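Local coordinates for DNA polymerase III subunit beta (Deinococcus radiodurans, PDB 4TRT), which probably tethers DNA polymerases and other proteins to DNA and makes them processive, acting as a ring-shaped head-to-tail homodimer around the DNA, at residues 75-78 with 79-83; 169-172 with 173-176; 219-222 with 223-226; 334-337 with 338-342. One frame throughout, in Å; residues are numbered along the deposited sequence.

Contact 1 of 4, residues 75-78 with 79-83; sequences FAQI and VRNLG
R80 folds back over the preceding turn of its helix and touches A76 and Q77 with its CB and again with its guanidinium, the stem between them arching clear of these two residues. Its CB rests 3.3 Å from A76 O, the same carbonyl that accepts the backbone bond from R80 N. CG then leaves anti to the backbone N (chi1 173°), and the chain stays extended until a bend at chi3 of -41° turns the end back along the helix. The guanidinium therefore lies with one face over A76 O, NH1 3.6 Å from Q77 CA and NH2 3.9 Å from A76 CB. A76, with only a methyl, lets the NH2 end come close, while NH2 reaches E19 in a salt bridge.

On the next position round, N81 and Q77 meet with their amide planes 64° apart, CG of Q77 lying 3.8 Å from N81 ND2. Both amides give an N-H to one water, 2.9 Å from Q77 NE2 and 2.8 Å from N81 ND2, so two polar side chains share a partner at a partly exposed edge. Along the inner side, V79 CG2 packs 3.7 Å from F75 CE1.

F75, I78 and L82 face strands 95-100 and 103-108, V79 lies against helix 8-21, and Q77 and N81 pack on V266 of the second subunit, whose R263 also bonds to N81 O.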
loop_
_atom_site.group_PDB
_atom_site.type_symbol
_atom_site.label_atom_id
_atom_site.label_comp_id
_atom_site.label_asym_id
_atom_site.label_seq_id
_atom_site.Cartn_x
_atom_site.Cartn_y
_atom_site.Cartn_z
ATOM N N PHE A 75 22.568 1.922 1.622
ATOM C CA PHE A 75 23.265 1.524 0.403
ATOM C C PHE A 75 22.284 1.034 -0.665
ATOM O O PHE A 75 22.403 1.399 -1.823
ATOM C CB PHE A 75 24.317 0.462 0.720
ATOM C CG PHE A 75 25.137 0.010 -0.464
ATOM C CD1 PHE A 75 25.657 0.920 -1.375
ATOM C CD2 PHE A 75 25.453 -1.326 -0.628
ATOM C CE1 PHE A 75 26.418 0.497 -2.451
ATOM C CE2 PHE A 75 26.234 -1.753 -1.696
ATOM C CZ PHE A 75 26.707 -0.831 -2.617
ATOM N N ALA A 76 21.298 0.242 -0.251
ATOM C CA ALA A 76 20.272 -0.259 -1.153
ATOM C C ALA A 76 19.449 0.885 -1.741
ATOM O O ALA A 76 19.118 0.890 -2.921
ATOM C CB ALA A 76 19.359 -1.237 -0.417
ATOM N N GLN A 77 19.138 1.862 -0.902
ATOM C CA GLN A 77 18.352 3.012 -1.325
ATOM C C GLN A 77 19.112 3.869 -2.333
ATOM O O GLN A 77 18.545 4.345 -3.318
ATOM C CB GLN A 77 17.944 3.832 -0.093
ATOM C CG GLN A 77 17.194 5.126 -0.396
ATOM C CD GLN A 77 16.796 5.858 0.875
ATOM O OE1 GLN A 77 17.379 5.636 1.935
ATOM N NE2 GLN A 77 15.800 6.724 0.778
ATOM N N ILE A 78 20.392 4.105 -2.064
ATOM C CA ILE A 78 21.228 4.903 -2.966
ATOM C C ILE A 78 21.313 4.224 -4.345
ATOM O O ILE A 78 21.145 4.872 -5.383
ATOM C CB ILE A 78 22.623 5.108 -2.351
ATOM C CG1 ILE A 78 22.557 6.145 -1.224
ATOM C CG2 ILE A 78 23.645 5.503 -3.407
ATOM C CD1 ILE A 78 23.854 6.214 -0.416
ATOM N N VAL A 79 21.514 2.912 -4.347
ATOM C CA VAL A 79 21.659 2.180 -5.615
ATOM C C VAL A 79 20.342 2.182 -6.390
ATOM O O VAL A 79 20.325 2.454 -7.579
ATOM C CB VAL A 79 22.176 0.745 -5.393
ATOM C CG1 VAL A 79 22.194 -0.061 -6.708
ATOM C CG2 VAL A 79 23.565 0.777 -4.786
ATOM N N ARG A 80 19.237 1.941 -5.695
ATOM C CA ARG A 80 17.922 1.996 -6.310
ATOM C C ARG A 80 17.636 3.329 -6.990
ATOM O O ARG A 80 17.078 3.340 -8.076
ATOM C CB ARG A 80 16.887 1.710 -5.240
ATOM C CG ARG A 80 15.422 1.871 -5.613
ATOM C CD ARG A 80 14.538 1.601 -4.406
ATOM N NE ARG A 80 15.022 0.460 -3.646
ATOM C CZ ARG A 80 15.289 0.436 -2.338
ATOM N NH1 ARG A 80 15.100 1.490 -1.554
ATOM N NH2 ARG A 80 15.731 -0.688 -1.797
ATOM N N ASN A 81 18.044 4.432 -6.361
ATOM C CA ASN A 81 17.767 5.769 -6.867
ATOM C C ASN A 81 18.688 6.220 -8.000
ATOM O O ASN A 81 18.455 7.263 -8.604
ATOM C CB ASN A 81 17.855 6.796 -5.720
ATOM C CG ASN A 81 16.722 6.664 -4.715
ATOM O OD1 ASN A 81 15.670 6.090 -5.017
ATOM N ND2 ASN A 81 16.920 7.217 -3.511
ATOM N N LEU A 82 19.750 5.471 -8.269
ATOM C CA LEU A 82 20.673 5.843 -9.321
ATOM C C LEU A 82 19.964 5.773 -10.679
ATOM O O LEU A 82 19.112 4.909 -10.913
ATOM C CB LEU A 82 21.905 4.956 -9.335
ATOM C CG LEU A 82 22.938 5.114 -8.247
ATOM C CD1 LEU A 82 23.980 4.029 -8.463
ATOM C CD2 LEU A 82 23.608 6.480 -8.263
ATOM N N GLY A 83 20.308 6.710 -11.542
ATOM C CA GLY A 83 19.700 6.811 -12.864
ATOM C C GLY A 83 20.219 5.796 -13.865
ATOM O O GLY A 83 19.423 5.107 -14.525
HETATM O O HOH W 1 14.713 7.476 -1.785
#

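Contact 2 of 4, residues 169-172 with 173-176; sequences ASDG and YRVA
OD1 of D171 is gripped by two backbone N-H groups, those of Y173 at 2.8 Å and R174 at 2.9 Å. The Y173 N-H arrives nearly along the C-O axis, whereas that of R174 comes from the syn side, 23° out of the carboxylate plane. CG sits between the backbone N and the carbonyl carbon (chi1 59°), which swings the carboxylate back over the turn. Aspartate suits the site because its short chain lets one oxygen hold both amides, the first of them completing an Asx turn.

The other oxygen, OD2, faces the arginine of the same turn. D171 OD2 forms a long salt bridge of 3.6 Å to R174 NE, and a water spans the pair, giving a proton to OD2 and accepting one from NE at 3.0 Å. The far end of R174 is held by D322 through NH1.

S170 works on the opposite flank of the loop. Its hydroxyl donates to R174 O at 2.7 Å and accepts from G172 N at 2.9 Å, an ST turn, so both functions of this buried OG are used. The positive phi of G172, 92°, is one that glycine adopts readily, and its carbonyl oxygen lies over one face of the Y173 ring.

Beyond the loop A169 and A176 exchange two straight backbone bonds. This is a beta hairpin whose turn carries an Asx turn and an ST turn; with V241, V356 and D322 close by, it probably borders the groove between central and C-terminal domains where partner proteins dock in bacterial relatives.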
loop_
_atom_site.group_PDB
_atom_site.type_symbol
_atom_site.label_atom_id
_atom_site.label_comp_id
_atom_site.label_asym_id
_atom_site.label_seq_id
_atom_site.Cartn_x
_atom_site.Cartn_y
_atom_site.Cartn_z
ATOM N N ALA A 169 2.344 -28.508 7.701
ATOM C CA ALA A 169 2.222 -27.628 8.849
ATOM C C ALA A 169 0.914 -27.906 9.577
ATOM O O ALA A 169 -0.061 -28.388 8.972
ATOM C CB ALA A 169 2.281 -26.188 8.384
ATOM N N SER A 170 0.895 -27.600 10.876
ATOM C CA SER A 170 -0.251 -27.866 11.702
ATOM C C SER A 170 -0.173 -27.125 13.032
ATOM O O SER A 170 0.903 -26.742 13.486
ATOM C CB SER A 170 -0.362 -29.378 11.966
ATOM O OG SER A 170 -1.494 -29.683 12.750
ATOM N N ASP A 171 -1.336 -26.928 13.637
ATOM C CA ASP A 171 -1.434 -26.494 15.040
ATOM C C ASP A 171 -1.992 -27.612 15.930
ATOM O O ASP A 171 -2.448 -27.343 17.023
ATOM C CB ASP A 171 -2.328 -25.256 15.144
ATOM C CG ASP A 171 -3.756 -25.493 14.618
ATOM O OD1 ASP A 171 -4.219 -26.650 14.503
ATOM O OD2 ASP A 171 -4.416 -24.495 14.296
ATOM N N GLY A 172 -1.949 -28.856 15.457
ATOM C CA GLY A 172 -2.509 -30.008 16.186
ATOM C C GLY A 172 -3.957 -30.321 15.819
ATOM O O GLY A 172 -4.483 -31.390 16.163
ATOM N N TYR A 173 -4.607 -29.389 15.122
ATOM C CA TYR A 173 -6.020 -29.519 14.756
ATOM C C TYR A 173 -6.183 -29.358 13.246
ATOM O O TYR A 173 -6.541 -30.330 12.556
ATOM C CB TYR A 173 -6.863 -28.485 15.510
ATOM C CG TYR A 173 -6.750 -28.589 17.010
ATOM C CD1 TYR A 173 -5.724 -27.938 17.700
ATOM C CD2 TYR A 173 -7.668 -29.329 17.746
ATOM C CE1 TYR A 173 -5.615 -28.029 19.083
ATOM C CE2 TYR A 173 -7.564 -29.430 19.128
ATOM C CZ TYR A 173 -6.537 -28.781 19.788
ATOM O OH TYR A 173 -6.446 -28.873 21.158
ATOM N N ARG A 174 -5.917 -28.157 12.723
ATOM C CA ARG A 174 -5.840 -28.008 11.262
ATOM C C ARG A 174 -4.475 -28.441 10.746
ATOM O O ARG A 174 -3.482 -28.369 11.452
ATOM C CB ARG A 174 -6.172 -26.599 10.787
ATOM C CG ARG A 174 -5.215 -25.515 11.236
ATOM C CD ARG A 174 -5.687 -24.203 10.657
ATOM N NE ARG A 174 -4.906 -23.048 11.072
ATOM C CZ ARG A 174 -4.974 -21.854 10.478
ATOM N NH1 ARG A 174 -5.770 -21.659 9.433
ATOM N NH2 ARG A 174 -4.231 -20.849 10.914
ATOM N N VAL A 175 -4.449 -28.866 9.485
ATOM C CA VAL A 175 -3.258 -29.385 8.848
ATOM C C VAL A 175 -3.246 -28.878 7.410
ATOM O O VAL A 175 -4.301 -28.791 6.760
ATOM C CB VAL A 175 -3.265 -30.937 8.802
ATOM C CG1 VAL A 175 -1.885 -31.436 8.398
ATOM C CG2 VAL A 175 -3.692 -31.538 10.143
ATOM N N ALA A 176 -2.058 -28.555 6.915
ATOM C CA ALA A 176 -1.861 -28.229 5.504
ATOM C C ALA A 176 -0.703 -29.080 5.009
ATOM O O ALA A 176 0.330 -29.168 5.679
ATOM C CB ALA A 176 -1.549 -26.755 5.335
HETATM O O HOH W 2 -2.691 -22.726 13.070
#

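Contact 3 of 4, residues 219-222 with 223-226; sequences VTTD and RVKM
The beta hairpin of strands 216-220 and 224-229 reverses through D222 and R223, and T221 N donates to V224 O at the turn end at 2.9 Å, nearly straight at 172°. D222 and R223 have backbone angles close to those of a type II turn; R223 takes a positive phi (78°), the conformation usually given to glycine. Their side chains run alongside each other, D222 OD1 standing 4.2 Å from R223 NE and well out of the guanidinium plane, so the attraction between the two charged ends is electrostatic, without an N-H pointing at the oxygen.

T221 and V224 also point the same way, OG1 of the threonine 3.5 Å from V224 CB. Its OG1 makes a weak bond to D222 O.

Strand 224-229 is the one through which this hairpin of the central domain joins strand 52-59 of the N-terminal domain, by backbone bonds from R223 and K225. V219 and M226 form a hydrogen-bonded pair, V219 N to M226 O and M226 N to V219 O, each 2.9 Å, and send their apolar side chains to helix 193-202. On the other face T220 and K225 are a non-hydrogen-bonded pair, with CG2 of the threonine 4.1 Å from K225 CG; threonine suits the strand by its beta branch, and lysine pairs an aliphatic stem with a charged end that leads away.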
loop_
_atom_site.group_PDB
_atom_site.type_symbol
_atom_site.label_atom_id
_atom_site.label_comp_id
_atom_site.label_asym_id
_atom_site.label_seq_id
_atom_site.Cartn_x
_atom_site.Cartn_y
_atom_site.Cartn_z
ATOM N N VAL A 219 20.828 -23.645 2.565
ATOM C CA VAL A 219 20.158 -23.789 1.286
ATOM C C VAL A 219 20.861 -22.914 0.270
ATOM O O VAL A 219 21.032 -21.703 0.502
ATOM C CB VAL A 219 18.677 -23.380 1.370
ATOM C CG1 VAL A 219 17.991 -23.537 0.015
ATOM C CG2 VAL A 219 17.955 -24.217 2.419
ATOM N N THR A 220 21.279 -23.528 -0.834
ATOM C CA THR A 220 22.006 -22.829 -1.886
ATOM C C THR A 220 21.246 -22.894 -3.199
ATOM O O THR A 220 20.838 -23.972 -3.650
ATOM C CB THR A 220 23.412 -23.406 -2.082
ATOM O OG1 THR A 220 24.114 -23.387 -0.838
ATOM C CG2 THR A 220 24.200 -22.583 -3.106
ATOM N N THR A 221 21.059 -21.728 -3.803
ATOM C CA THR A 221 20.420 -21.614 -5.095
ATOM C C THR A 221 21.418 -21.007 -6.055
ATOM O O THR A 221 22.612 -20.879 -5.750
ATOM C CB THR A 221 19.219 -20.658 -5.054
ATOM O OG1 THR A 221 19.698 -19.299 -5.083
ATOM C CG2 THR A 221 18.378 -20.885 -3.827
ATOM N N ASP A 222 20.913 -20.640 -7.225
ATOM C CA ASP A 222 21.583 -19.719 -8.109
ATOM C C ASP A 222 21.853 -18.396 -7.370
ATOM O O ASP A 222 20.942 -17.602 -7.113
ATOM C CB ASP A 222 20.701 -19.550 -9.355
ATOM C CG ASP A 222 21.018 -18.317 -10.147
ATOM O OD1 ASP A 222 22.083 -18.288 -10.784
ATOM O OD2 ASP A 222 20.184 -17.387 -10.151
ATOM N N ARG A 223 23.112 -18.207 -6.988
ATOM C CA ARG A 223 23.622 -16.954 -6.400
ATOM C C ARG A 223 23.310 -16.674 -4.923
ATOM O O ARG A 223 24.004 -15.858 -4.328
ATOM C CB ARG A 223 23.247 -15.739 -7.260
ATOM C CG ARG A 223 23.915 -15.740 -8.629
ATOM C CD ARG A 223 23.403 -14.612 -9.476
ATOM N NE ARG A 223 24.015 -14.610 -10.801
ATOM C CZ ARG A 223 23.790 -13.677 -11.718
ATOM N NH1 ARG A 223 22.988 -12.651 -11.453
ATOM N NH2 ARG A 223 24.374 -13.762 -12.908
ATOM N N VAL A 224 22.303 -17.322 -4.327
ATOM C CA VAL A 224 21.995 -17.111 -2.914
ATOM C C VAL A 224 22.371 -18.306 -2.043
ATOM O O VAL A 224 22.167 -19.452 -2.449
ATOM C CB VAL A 224 20.492 -16.837 -2.692
ATOM C CG1 VAL A 224 20.190 -16.763 -1.208
ATOM C CG2 VAL A 224 20.061 -15.548 -3.371
ATOM N N LYS A 225 22.911 -18.027 -0.854
ATOM C CA LYS A 225 23.123 -19.026 0.188
ATOM C C LYS A 225 22.440 -18.544 1.470
ATOM O O LYS A 225 22.582 -17.378 1.848
ATOM C CB LYS A 225 24.609 -19.217 0.462
ATOM C CG LYS A 225 25.464 -19.391 -0.784
ATOM C CD LYS A 225 26.900 -19.702 -0.401
ATOM C CE LYS A 225 27.735 -20.187 -1.573
ATOM N NZ LYS A 225 28.402 -19.055 -2.245
ATOM N N MET A 226 21.710 -19.428 2.144
ATOM C CA MET A 226 21.021 -19.054 3.382
ATOM C C MET A 226 21.290 -20.076 4.455
ATOM O O MET A 226 21.108 -21.285 4.211
ATOM C CB MET A 226 19.511 -18.938 3.153
ATOM C CG MET A 226 18.742 -18.482 4.387
ATOM S SD MET A 226 16.959 -18.399 4.188
ATOM C CE MET A 226 16.763 -16.827 3.373
#

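Contact 4 of 4, residues 334-337 with 338-342; sequences LFSG and STSPA
Hydroxyl chemistry dominates where S336 meets S340 and P341. S336 OG donates to P341 O at 2.6 Å, approaching in the carbonyl plane on a lone pair. S336 OG also lies 2.8 Å from S340 OG. Each serine holds its OG between the backbone N and the carbonyl carbon, chi1 65° for S336 and 54° for S340, and these matching torsions turn the two hydroxyls toward one another. Serine fits both places, being short enough for the two hydroxyls to meet inside the loop.

Backbone polar groups are joined partly by the chain and partly by water. G337 to S340 forms a type I turn, closed by a weak but straight bond from S340 N to G337 O at 3.4 Å. Within the loop a single water accepts from S336 N at 2.9 Å and lies 2.9 Å from both G337 O and S340 O, sharing its protons among more oxygens than it can serve at once. G337 has backbone angles, phi 155° among them, that call for glycine. At the root of the loop A342 CA makes a CA-H...O contact with L334 O.

Apolar contact is confined to that root. There F335 and A342 form an antiparallel non-hydrogen-bonded pair, CD1 of the ring 3.7 Å from A342 CB. The ring and the methyl both turn toward strand 310-316, where F315 receives them.

Taken together, a greasy base and a polar end bridged by one water suggest that hydroxyls, a type I turn at G337 and one water together hold the loop, with strand pairing taken up at F335 and A342.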
loop_
_atom_site.group_PDB
_atom_site.type_symbol
_atom_site.label_atom_id
_atom_site.label_comp_id
_atom_site.label_asym_id
_atom_site.label_seq_id
_atom_site.Cartn_x
_atom_site.Cartn_y
_atom_site.Cartn_z
ATOM N N LEU A 334 -14.620 -32.514 1.417
ATOM C CA LEU A 334 -14.940 -33.832 1.906
ATOM C C LEU A 334 -15.238 -33.744 3.401
ATOM O O LEU A 334 -14.369 -33.378 4.196
ATOM C CB LEU A 334 -13.762 -34.760 1.682
ATOM C CG LEU A 334 -13.172 -34.858 0.274
ATOM C CD1 LEU A 334 -11.919 -35.734 0.342
ATOM C CD2 LEU A 334 -14.169 -35.424 -0.707
ATOM N N PHE A 335 -16.467 -34.105 3.772
ATOM C CA PHE A 335 -16.954 -33.963 5.133
ATOM C C PHE A 335 -17.112 -35.322 5.789
ATOM O O PHE A 335 -17.638 -36.261 5.168
ATOM C CB PHE A 335 -18.303 -33.249 5.131
ATOM C CG PHE A 335 -18.253 -31.881 4.555
ATOM C CD1 PHE A 335 -17.574 -30.865 5.212
ATOM C CD2 PHE A 335 -18.880 -31.603 3.345
ATOM C CE1 PHE A 335 -17.546 -29.585 4.691
ATOM C CE2 PHE A 335 -18.832 -30.330 2.807
ATOM C CZ PHE A 335 -18.170 -29.319 3.490
ATOM N N SER A 336 -16.629 -35.441 7.023
ATOM C CA SER A 336 -16.745 -36.686 7.759
ATOM C C SER A 336 -17.953 -36.673 8.700
ATOM O O SER A 336 -18.272 -37.695 9.279
ATOM C CB SER A 336 -15.457 -36.993 8.523
ATOM O OG SER A 336 -15.191 -36.033 9.534
ATOM N N GLY A 337 -18.602 -35.520 8.861
ATOM C CA GLY A 337 -19.673 -35.365 9.851
ATOM C C GLY A 337 -19.840 -33.911 10.270
ATOM O O GLY A 337 -18.942 -33.073 10.046
ATOM N N SER A 338 -20.984 -33.591 10.870
ATOM C CA SER A 338 -21.324 -32.181 11.140
ATOM C C SER A 338 -20.382 -31.521 12.137
ATOM O O SER A 338 -20.175 -30.313 12.073
ATOM C CB SER A 338 -22.759 -32.036 11.628
ATOM O OG SER A 338 -22.911 -32.752 12.819
ATOM N N THR A 339 -19.784 -32.312 13.030
ATOM C CA THR A 339 -18.847 -31.769 14.013
ATOM C C THR A 339 -17.485 -32.472 13.999
ATOM O O THR A 339 -16.785 -32.459 14.996
ATOM C CB THR A 339 -19.454 -31.841 15.437
ATOM O OG1 THR A 339 -19.638 -33.211 15.813
ATOM C CG2 THR A 339 -20.830 -31.133 15.467
ATOM N N SER A 340 -17.087 -33.061 12.872
ATOM C CA SER A 340 -15.787 -33.727 12.788
ATOM C C SER A 340 -15.007 -33.183 11.586
ATOM O O SER A 340 -15.537 -32.379 10.815
ATOM C CB SER A 340 -15.939 -35.261 12.768
ATOM O OG SER A 340 -16.814 -35.678 11.751
ATOM N N PRO A 341 -13.716 -33.547 11.471
ATOM C CA PRO A 341 -12.917 -32.747 10.536
ATOM C C PRO A 341 -13.279 -32.952 9.052
ATOM O O PRO A 341 -13.893 -33.963 8.671
ATOM C CB PRO A 341 -11.475 -33.176 10.848
ATOM C CG PRO A 341 -11.523 -33.704 12.259
ATOM C CD PRO A 341 -12.866 -34.375 12.356
ATOM N N ALA A 342 -12.923 -31.963 8.254
ATOM C CA ALA A 342 -13.172 -31.948 6.818
ATOM C C ALA A 342 -11.864 -31.819 6.056
ATOM O O ALA A 342 -10.882 -31.314 6.593
ATOM C CB ALA A 342 -14.089 -30.788 6.467
HETATM O O HOH W 3 -16.711 -32.780 8.207
#

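Overall arrangement
From the N terminus, contact 1 comes first, inside helix 72-81 of the N-terminal domain, closing no hairpin but setting the end of a helix against the second subunit. The other three each close a tight loop between neighbouring antiparallel strands. None nests in or crosses another; they follow in series. Contact 2 and contact 3 share the central domain but serve different sheets, their nearest atoms about 17 Å apart. The hairpin of contact 3 pairs with strand 52-59, tying central to N-terminal domain. Contact 2 and contact 4 turn strands of one sheet, joined through strand 353-357, which ties central to C-terminal domain; their nearest atoms are about 6 Å apart.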